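Local coordinates for protein peptidoglycan-N-acetylmuramic acid deacetylase PdaA (Bacillus subtilis, PDB 1NY1) that deacetylates N-acetylmuramic acid residues in peptidoglycan glycan strands, leading to muramic delta-lactam in the spore cortex, and is required for germination, at residues K11-P19 against M186-A194; L25-A34 against V145-E153. All coordinates share one frame; numbering follows the deposited sequence.

Overall arrangement
Two pieces near the N terminus pack against parts of the chain far along the sequence. After strand 6-7, the loop 11-19 meets residues 186-194, the end of helix 179-188 and the turn that leads into strand 194-198; contact 1 thus closes a loop of 166 residues. Inside it, helix 23-31 and the turn after it meet strand 145-146 and the start of helix 148-156, so contact 2 is nested within contact 1 and closes a shorter loop of 110 residues. The contact centres lie about 23 Å apart and their nearest atoms about 7 Å, so the two do not touch.

Contact 1: residues K11-P19 against M186-A194; sequences KRSVNHQPP and MIKQAHPGA
His16 and His191 are the nearest CA pair, 4.6 Å apart, where the type I' turn from Val14 to Gln17 comes against the irregular chain after helix 179-188, which a type II turn from His191 to Ala194 then leads into strand 194-198. The His191 ring is inserted among Ser13, Pro18 and Pro19. CD of Pro19 lies over one of its faces in a CH-pi contact, 3.5 Å from the ring centroid, and the CB of Ala194 packs on the opposite face. Pro18 approaches the same ring obliquely through its CA, 3.6 Å from His191 ND1, a nitrogen buried here without a partner. With CG between the backbone N and the carbonyl carbon (chi1 51°), His191 directs its imidazole into this proline-lined site. The second histidine works by its edge: His16 NE2 gives a weak, bent hydrogen bond to Ile187 O, near the plane of its ring, at 3.3 Å and 141°. Ser13 OG donates to Gln17 O across the turn, 2.8 Å away, and accepts a hydrogen bond from a water that itself accepts from His16 N and donates to Lys188 O. A second water links Ser13 N to Gln189 OE1, and a third bridges Arg12 NE and Gln189 NE2. Beneath this layer, His191 also touches Leu37, Ser165 and Val166, while Ile187 and Ala190 pack on Leu216 of helix 205-219. Farther along, Ala194 pairs through its backbone with Tyr46, carrying the segment into the parallel sheet beside strand 44-51.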
# COMPACT_ATOMS: atom_id res chain seq x y z
N LYS A 11 -4.59 -1.76 -16.71
CA LYS A 11 -4.97 -0.57 -17.46
C LYS A 11 -5.53 0.39 -16.42
O LYS A 11 -6.35 -0.01 -15.59
CB LYS A 11 -6.06 -0.90 -18.48
CG LYS A 11 -5.66 -1.94 -19.50
CD LYS A 11 -5.27 -1.30 -20.83
CE LYS A 11 -6.49 -0.73 -21.55
NZ LYS A 11 -7.48 -1.78 -21.94
N ARG A 12 -5.08 1.64 -16.46
CA ARG A 12 -5.54 2.64 -15.51
C ARG A 12 -7.06 2.84 -15.56
O ARG A 12 -7.71 2.54 -16.56
CB ARG A 12 -4.84 3.97 -15.79
CG ARG A 12 -3.34 3.93 -15.58
CD ARG A 12 -2.65 5.20 -16.08
NE ARG A 12 -1.23 5.21 -15.77
CZ ARG A 12 -0.34 4.38 -16.32
NH1 ARG A 12 -0.73 3.48 -17.22
NH2 ARG A 12 0.93 4.45 -15.96
N SER A 13 -7.60 3.33 -14.45
CA SER A 13 -9.02 3.61 -14.33
C SER A 13 -9.41 4.69 -15.35
O SER A 13 -8.65 5.63 -15.58
CB SER A 13 -9.34 4.10 -12.92
OG SER A 13 -10.61 4.74 -12.87
N VAL A 14 -10.58 4.54 -15.95
CA VAL A 14 -11.06 5.51 -16.93
C VAL A 14 -12.50 5.87 -16.59
O VAL A 14 -13.28 5.01 -16.19
CB VAL A 14 -11.02 4.95 -18.37
CG1 VAL A 14 -9.58 4.66 -18.79
CG2 VAL A 14 -11.86 3.68 -18.46
N ASN A 15 -12.86 7.14 -16.75
CA ASN A 15 -14.22 7.58 -16.45
C ASN A 15 -14.60 7.26 -15.01
O ASN A 15 -15.77 7.00 -14.72
CB ASN A 15 -15.21 6.90 -17.40
CG ASN A 15 -14.89 7.13 -18.86
OD1 ASN A 15 -14.76 8.27 -19.30
ND2 ASN A 15 -14.78 6.05 -19.62
N HIS A 16 -13.62 7.28 -14.11
CA HIS A 16 -13.84 6.99 -12.69
C HIS A 16 -14.46 5.63 -12.43
O HIS A 16 -15.18 5.43 -11.45
CB HIS A 16 -14.68 8.09 -12.06
CG HIS A 16 -14.01 9.42 -12.06
ND1 HIS A 16 -14.51 10.51 -12.75
CD2 HIS A 16 -12.85 9.83 -11.50
CE1 HIS A 16 -13.68 11.53 -12.61
NE2 HIS A 16 -12.67 11.15 -11.86
N GLN A 17 -14.19 4.69 -13.33
CA GLN A 17 -14.69 3.34 -13.18
C GLN A 17 -13.56 2.46 -12.70
O GLN A 17 -12.41 2.64 -13.07
CB GLN A 17 -15.23 2.82 -14.52
CG GLN A 17 -16.49 3.52 -15.00
CD GLN A 17 -17.58 3.53 -13.95
OE1 GLN A 17 -17.84 2.52 -13.29
NE2 GLN A 17 -18.25 4.67 -13.79
N PRO A 18 -13.87 1.49 -11.83
CA PRO A 18 -12.84 0.59 -11.32
C PRO A 18 -12.14 -0.14 -12.46
O PRO A 18 -12.78 -0.61 -13.40
CB PRO A 18 -13.63 -0.37 -10.43
CG PRO A 18 -14.75 0.49 -9.93
CD PRO A 18 -15.16 1.24 -11.17
N PRO A 19 -10.80 -0.22 -12.42
CA PRO A 19 -10.06 -0.91 -13.48
C PRO A 19 -10.16 -2.41 -13.24
O PRO A 19 -10.63 -2.84 -12.18
CB PRO A 19 -8.64 -0.38 -13.29
CG PRO A 19 -8.55 -0.21 -11.80
CD PRO A 19 -9.88 0.44 -11.47
N MSE A 186 -4.49 11.80 -8.62
CA MSE A 186 -5.34 11.26 -7.57
C MSE A 186 -6.81 11.59 -7.79
O MSE A 186 -7.69 10.82 -7.38
CB MSE A 186 -4.89 11.78 -6.21
CG MSE A 186 -3.55 11.21 -5.78
SE MSE A 186 -3.07 11.66 -3.97
CE MSE A 186 -2.13 13.31 -4.27
N ILE A 187 -7.08 12.71 -8.45
CA ILE A 187 -8.44 13.11 -8.73
C ILE A 187 -8.96 12.38 -9.97
O ILE A 187 -10.05 11.81 -9.95
CB ILE A 187 -8.53 14.64 -8.97
CG1 ILE A 187 -8.14 15.39 -7.69
CG2 ILE A 187 -9.94 15.01 -9.45
CD1 ILE A 187 -9.03 15.13 -6.48
N LYS A 188 -8.17 12.38 -11.03
CA LYS A 188 -8.57 11.73 -12.28
C LYS A 188 -8.72 10.22 -12.19
O LYS A 188 -9.66 9.66 -12.77
CB LYS A 188 -7.58 12.08 -13.39
CG LYS A 188 -7.94 11.50 -14.76
CD LYS A 188 -7.35 12.32 -15.91
CE LYS A 188 -5.83 12.39 -15.83
NZ LYS A 188 -5.25 13.39 -16.78
N GLN A 189 -7.83 9.55 -11.46
CA GLN A 189 -7.91 8.10 -11.35
C GLN A 189 -8.86 7.59 -10.28
O GLN A 189 -9.08 6.39 -10.16
CB GLN A 189 -6.51 7.51 -11.12
CG GLN A 189 -5.59 7.71 -12.31
CD GLN A 189 -4.26 6.99 -12.17
OE1 GLN A 189 -4.23 5.79 -11.87
NE2 GLN A 189 -3.17 7.70 -12.41
N ALA A 190 -9.44 8.50 -9.50
CA ALA A 190 -10.34 8.11 -8.43
C ALA A 190 -11.51 7.26 -8.91
O ALA A 190 -12.08 7.49 -9.98
CB ALA A 190 -10.86 9.34 -7.70
N HIS A 191 -11.86 6.26 -8.11
CA HIS A 191 -12.97 5.39 -8.42
C HIS A 191 -13.44 4.66 -7.18
O HIS A 191 -12.71 4.54 -6.19
CB HIS A 191 -12.62 4.39 -9.53
CG HIS A 191 -11.35 3.63 -9.29
ND1 HIS A 191 -11.31 2.44 -8.59
CD2 HIS A 191 -10.08 3.87 -9.69
CE1 HIS A 191 -10.07 1.99 -8.57
NE2 HIS A 191 -9.30 2.83 -9.23
N PRO A 192 -14.69 4.19 -7.20
CA PRO A 192 -15.26 3.46 -6.06
C PRO A 192 -14.41 2.24 -5.74
O PRO A 192 -14.05 1.46 -6.63
CB PRO A 192 -16.65 3.09 -6.57
CG PRO A 192 -17.01 4.28 -7.40
CD PRO A 192 -15.74 4.53 -8.18
N GLY A 193 -14.07 2.09 -4.46
CA GLY A 193 -13.27 0.95 -4.04
C GLY A 193 -11.79 1.04 -4.37
O GLY A 193 -11.06 0.07 -4.17
N ALA A 194 -11.33 2.18 -4.87
CA ALA A 194 -9.93 2.34 -5.22
C ALA A 194 -8.97 2.17 -4.05
O ALA A 194 -9.23 2.64 -2.95
CB ALA A 194 -9.69 3.71 -5.85
O HOH W 1 -0.48 6.36 -13.52
O HOH W 2 -6.20 3.66 -11.99
O HOH W 3 -10.82 7.29 -13.86

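Contact 2: residues L25-A34 against V145-E153; sequences LNSLIEKYDA and VFSEYVLKE
Glu148 OE2 receives two donors from the end of helix 23-31 and its turn. Tyr32 OH meets it at 2.7 Å on the anti lone pair, and Lys31 NZ forms a salt bridge with it at 3.1 Å from the syn side, tilted out of the carboxylate plane. The phenol ring stands nearly upright to the carboxylate, their planes 79° apart. Glu148 reaches this position because its CG is anti to the backbone N (chi1 177°) and the chain stays extended beyond it. The tyrosine ring also lies along the first turn of helix 148-156, with Glu148 O and Lys152 N over one face, Leu151 CB approaching off-centre at 3.8 Å from Tyr32 CG, and Tyr32 CE1 3.6 Å from Lys152 CB. A phenylalanine in place of Tyr32 would probably leave Glu148 OE2 without its hydroxyl donor, with Lys31 as its remaining partner from this segment. Segments 25-31 and 148-153 run roughly parallel, their axes 10.3 Å apart at closest and 26° from each other in direction, and a Schellman motif, with Asp33 at C-prime, ends the first helix just beyond Tyr32. At the N-terminal end of helix 148-156, Ser147 is the N-cap, its OG accepting from Val150 N at 3.1 Å. Beside this polar group, Leu28 CD2 meets Leu151 CD1 at 4.3 Å, and Leu25 CD2 touches the edge of the Phe146 ring. Ile6 of strand 6-7 packs on Leu25, Leu28 and Phe146 and pairs with Phe146 through the backbone. Phe163 meets the Phe146 ring, and Thr161 packs against Ala34 and Leu151.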
# COMPACT_ATOMS: atom_id res chain seq x y z
N LEU A 25 -5.63 -12.88 -13.99
CA LEU A 25 -5.11 -12.29 -12.76
C LEU A 25 -6.16 -12.28 -11.66
O LEU A 25 -5.85 -12.52 -10.49
CB LEU A 25 -4.62 -10.86 -13.01
CG LEU A 25 -3.20 -10.76 -13.55
CD1 LEU A 25 -2.85 -9.31 -13.84
CD2 LEU A 25 -2.23 -11.35 -12.53
N ASN A 26 -7.41 -12.01 -12.02
CA ASN A 26 -8.47 -12.00 -11.02
C ASN A 26 -8.61 -13.37 -10.38
O ASN A 26 -8.79 -13.49 -9.17
CB ASN A 26 -9.80 -11.57 -11.63
CG ASN A 26 -9.82 -10.10 -11.99
OD1 ASN A 26 -9.13 -9.29 -11.38
ND2 ASN A 26 -10.64 -9.75 -12.97
N SER A 27 -8.52 -14.42 -11.19
CA SER A 27 -8.65 -15.79 -10.68
C SER A 27 -7.48 -16.16 -9.77
O SER A 27 -7.68 -16.76 -8.71
CB SER A 27 -8.73 -16.79 -11.84
OG SER A 27 -9.93 -16.64 -12.56
N LEU A 28 -6.27 -15.79 -10.17
CA LEU A 28 -5.08 -16.10 -9.40
C LEU A 28 -5.11 -15.47 -8.01
O LEU A 28 -4.95 -16.15 -7.00
CB LEU A 28 -3.83 -15.63 -10.13
CG LEU A 28 -2.66 -16.62 -10.19
CD1 LEU A 28 -1.38 -15.85 -10.46
CD2 LEU A 28 -2.55 -17.41 -8.89
N ILE A 29 -5.31 -14.15 -7.97
CA ILE A 29 -5.33 -13.45 -6.70
C ILE A 29 -6.44 -13.94 -5.77
O ILE A 29 -6.23 -14.10 -4.57
CB ILE A 29 -5.50 -11.93 -6.90
CG1 ILE A 29 -6.80 -11.64 -7.65
CG2 ILE A 29 -4.30 -11.38 -7.67
CD1 ILE A 29 -7.16 -10.17 -7.67
N GLU A 30 -7.63 -14.18 -6.32
CA GLU A 30 -8.75 -14.65 -5.52
C GLU A 30 -8.51 -16.04 -4.96
O GLU A 30 -8.99 -16.38 -3.88
CB GLU A 30 -10.04 -14.63 -6.35
CG GLU A 30 -10.54 -13.23 -6.67
CD GLU A 30 -10.84 -12.42 -5.43
OE1 GLU A 30 -11.73 -12.83 -4.65
OE2 GLU A 30 -10.18 -11.37 -5.22
N LYS A 31 -7.75 -16.85 -5.69
CA LYS A 31 -7.45 -18.20 -5.23
C LYS A 31 -6.60 -18.11 -3.96
O LYS A 31 -6.54 -19.06 -3.17
CB LYS A 31 -6.67 -18.98 -6.29
CG LYS A 31 -6.35 -20.41 -5.88
CD LYS A 31 -5.34 -21.07 -6.81
CE LYS A 31 -5.82 -21.12 -8.24
NZ LYS A 31 -4.84 -21.87 -9.10
N TYR A 32 -5.95 -16.97 -3.77
CA TYR A 32 -5.10 -16.77 -2.60
C TYR A 32 -5.54 -15.59 -1.74
O TYR A 32 -4.77 -15.07 -0.94
CB TYR A 32 -3.65 -16.59 -3.07
CG TYR A 32 -3.08 -17.84 -3.70
CD1 TYR A 32 -2.72 -18.94 -2.92
CD2 TYR A 32 -2.98 -17.95 -5.09
CE1 TYR A 32 -2.27 -20.12 -3.51
CE2 TYR A 32 -2.53 -19.13 -5.69
CZ TYR A 32 -2.18 -20.21 -4.89
OH TYR A 32 -1.76 -21.39 -5.47
N ASP A 33 -6.80 -15.17 -1.91
CA ASP A 33 -7.37 -14.07 -1.14
C ASP A 33 -6.72 -12.70 -1.33
O ASP A 33 -7.02 -11.77 -0.59
CB ASP A 33 -7.36 -14.41 0.35
CG ASP A 33 -8.20 -15.61 0.68
OD1 ASP A 33 -9.37 -15.66 0.24
OD2 ASP A 33 -7.70 -16.51 1.39
N ALA A 34 -5.83 -12.57 -2.31
CA ALA A 34 -5.19 -11.28 -2.55
C ALA A 34 -6.20 -10.37 -3.24
O ALA A 34 -7.14 -10.85 -3.88
CB ALA A 34 -3.96 -11.47 -3.43
N VAL A 145 6.38 -7.56 -7.85
CA VAL A 145 6.70 -8.84 -8.48
C VAL A 145 6.29 -10.01 -7.60
O VAL A 145 6.67 -10.08 -6.43
CB VAL A 145 8.20 -8.95 -8.81
CG1 VAL A 145 8.49 -10.32 -9.40
CG2 VAL A 145 8.60 -7.86 -9.78
N PHE A 146 5.52 -10.93 -8.17
CA PHE A 146 5.07 -12.10 -7.43
C PHE A 146 4.89 -13.32 -8.35
O PHE A 146 5.36 -13.34 -9.49
CB PHE A 146 3.76 -11.78 -6.69
CG PHE A 146 2.60 -11.49 -7.61
CD1 PHE A 146 2.54 -10.29 -8.32
CD2 PHE A 146 1.60 -12.43 -7.79
CE1 PHE A 146 1.49 -10.04 -9.20
CE2 PHE A 146 0.54 -12.19 -8.67
CZ PHE A 146 0.49 -10.99 -9.37
N SER A 147 4.21 -14.33 -7.83
CA SER A 147 3.94 -15.56 -8.58
C SER A 147 2.98 -16.39 -7.75
O SER A 147 2.71 -16.05 -6.60
CB SER A 147 5.24 -16.35 -8.79
OG SER A 147 5.74 -16.83 -7.55
N GLU A 148 2.45 -17.46 -8.32
CA GLU A 148 1.54 -18.29 -7.56
C GLU A 148 2.29 -18.86 -6.35
O GLU A 148 1.74 -18.95 -5.26
CB GLU A 148 0.99 -19.41 -8.44
CG GLU A 148 0.07 -20.37 -7.71
CD GLU A 148 -0.92 -21.03 -8.64
OE1 GLU A 148 -0.69 -20.99 -9.87
OE2 GLU A 148 -1.92 -21.58 -8.14
N TYR A 149 3.56 -19.21 -6.56
CA TYR A 149 4.40 -19.74 -5.49
C TYR A 149 4.52 -18.74 -4.33
O TYR A 149 4.43 -19.12 -3.17
CB TYR A 149 5.79 -20.07 -6.02
CG TYR A 149 6.88 -20.12 -4.96
CD1 TYR A 149 6.93 -21.17 -4.04
CD2 TYR A 149 7.83 -19.11 -4.87
CE1 TYR A 149 7.92 -21.20 -3.05
CE2 TYR A 149 8.81 -19.13 -3.88
CZ TYR A 149 8.85 -20.17 -2.98
OH TYR A 149 9.83 -20.19 -2.01
N VAL A 150 4.75 -17.48 -4.67
CA VAL A 150 4.89 -16.42 -3.67
C VAL A 150 3.57 -16.20 -2.93
O VAL A 150 3.56 -15.99 -1.72
CB VAL A 150 5.33 -15.09 -4.31
CG1 VAL A 150 5.34 -13.98 -3.25
CG2 VAL A 150 6.71 -15.24 -4.93
N LEU A 151 2.47 -16.22 -3.68
CA LEU A 151 1.15 -16.02 -3.08
C LEU A 151 0.79 -17.18 -2.17
O LEU A 151 0.24 -16.99 -1.09
CB LEU A 151 0.08 -15.87 -4.17
CG LEU A 151 0.07 -14.57 -4.97
CD1 LEU A 151 -1.05 -14.61 -6.00
CD2 LEU A 151 -0.12 -13.39 -4.02
N LYS A 152 1.10 -18.40 -2.61
CA LYS A 152 0.80 -19.59 -1.84
C LYS A 152 1.60 -19.61 -0.54
O LYS A 152 1.05 -19.86 0.53
CB LYS A 152 1.13 -20.84 -2.67
CG LYS A 152 0.76 -22.14 -2.00
CD LYS A 152 1.34 -23.33 -2.75
CE LYS A 152 1.00 -24.64 -2.05
NZ LYS A 152 -0.47 -24.90 -2.07
N GLU A 153 2.90 -19.34 -0.64
CA GLU A 153 3.77 -19.34 0.53
C GLU A 153 3.46 -18.25 1.54
O GLU A 153 3.41 -18.50 2.74
CB GLU A 153 5.23 -19.23 0.11
CG GLU A 153 5.93 -20.56 0.07
CD GLU A 153 5.84 -21.28 1.40
OE1 GLU A 153 6.35 -20.75 2.41
OE2 GLU A 153 5.23 -22.37 1.45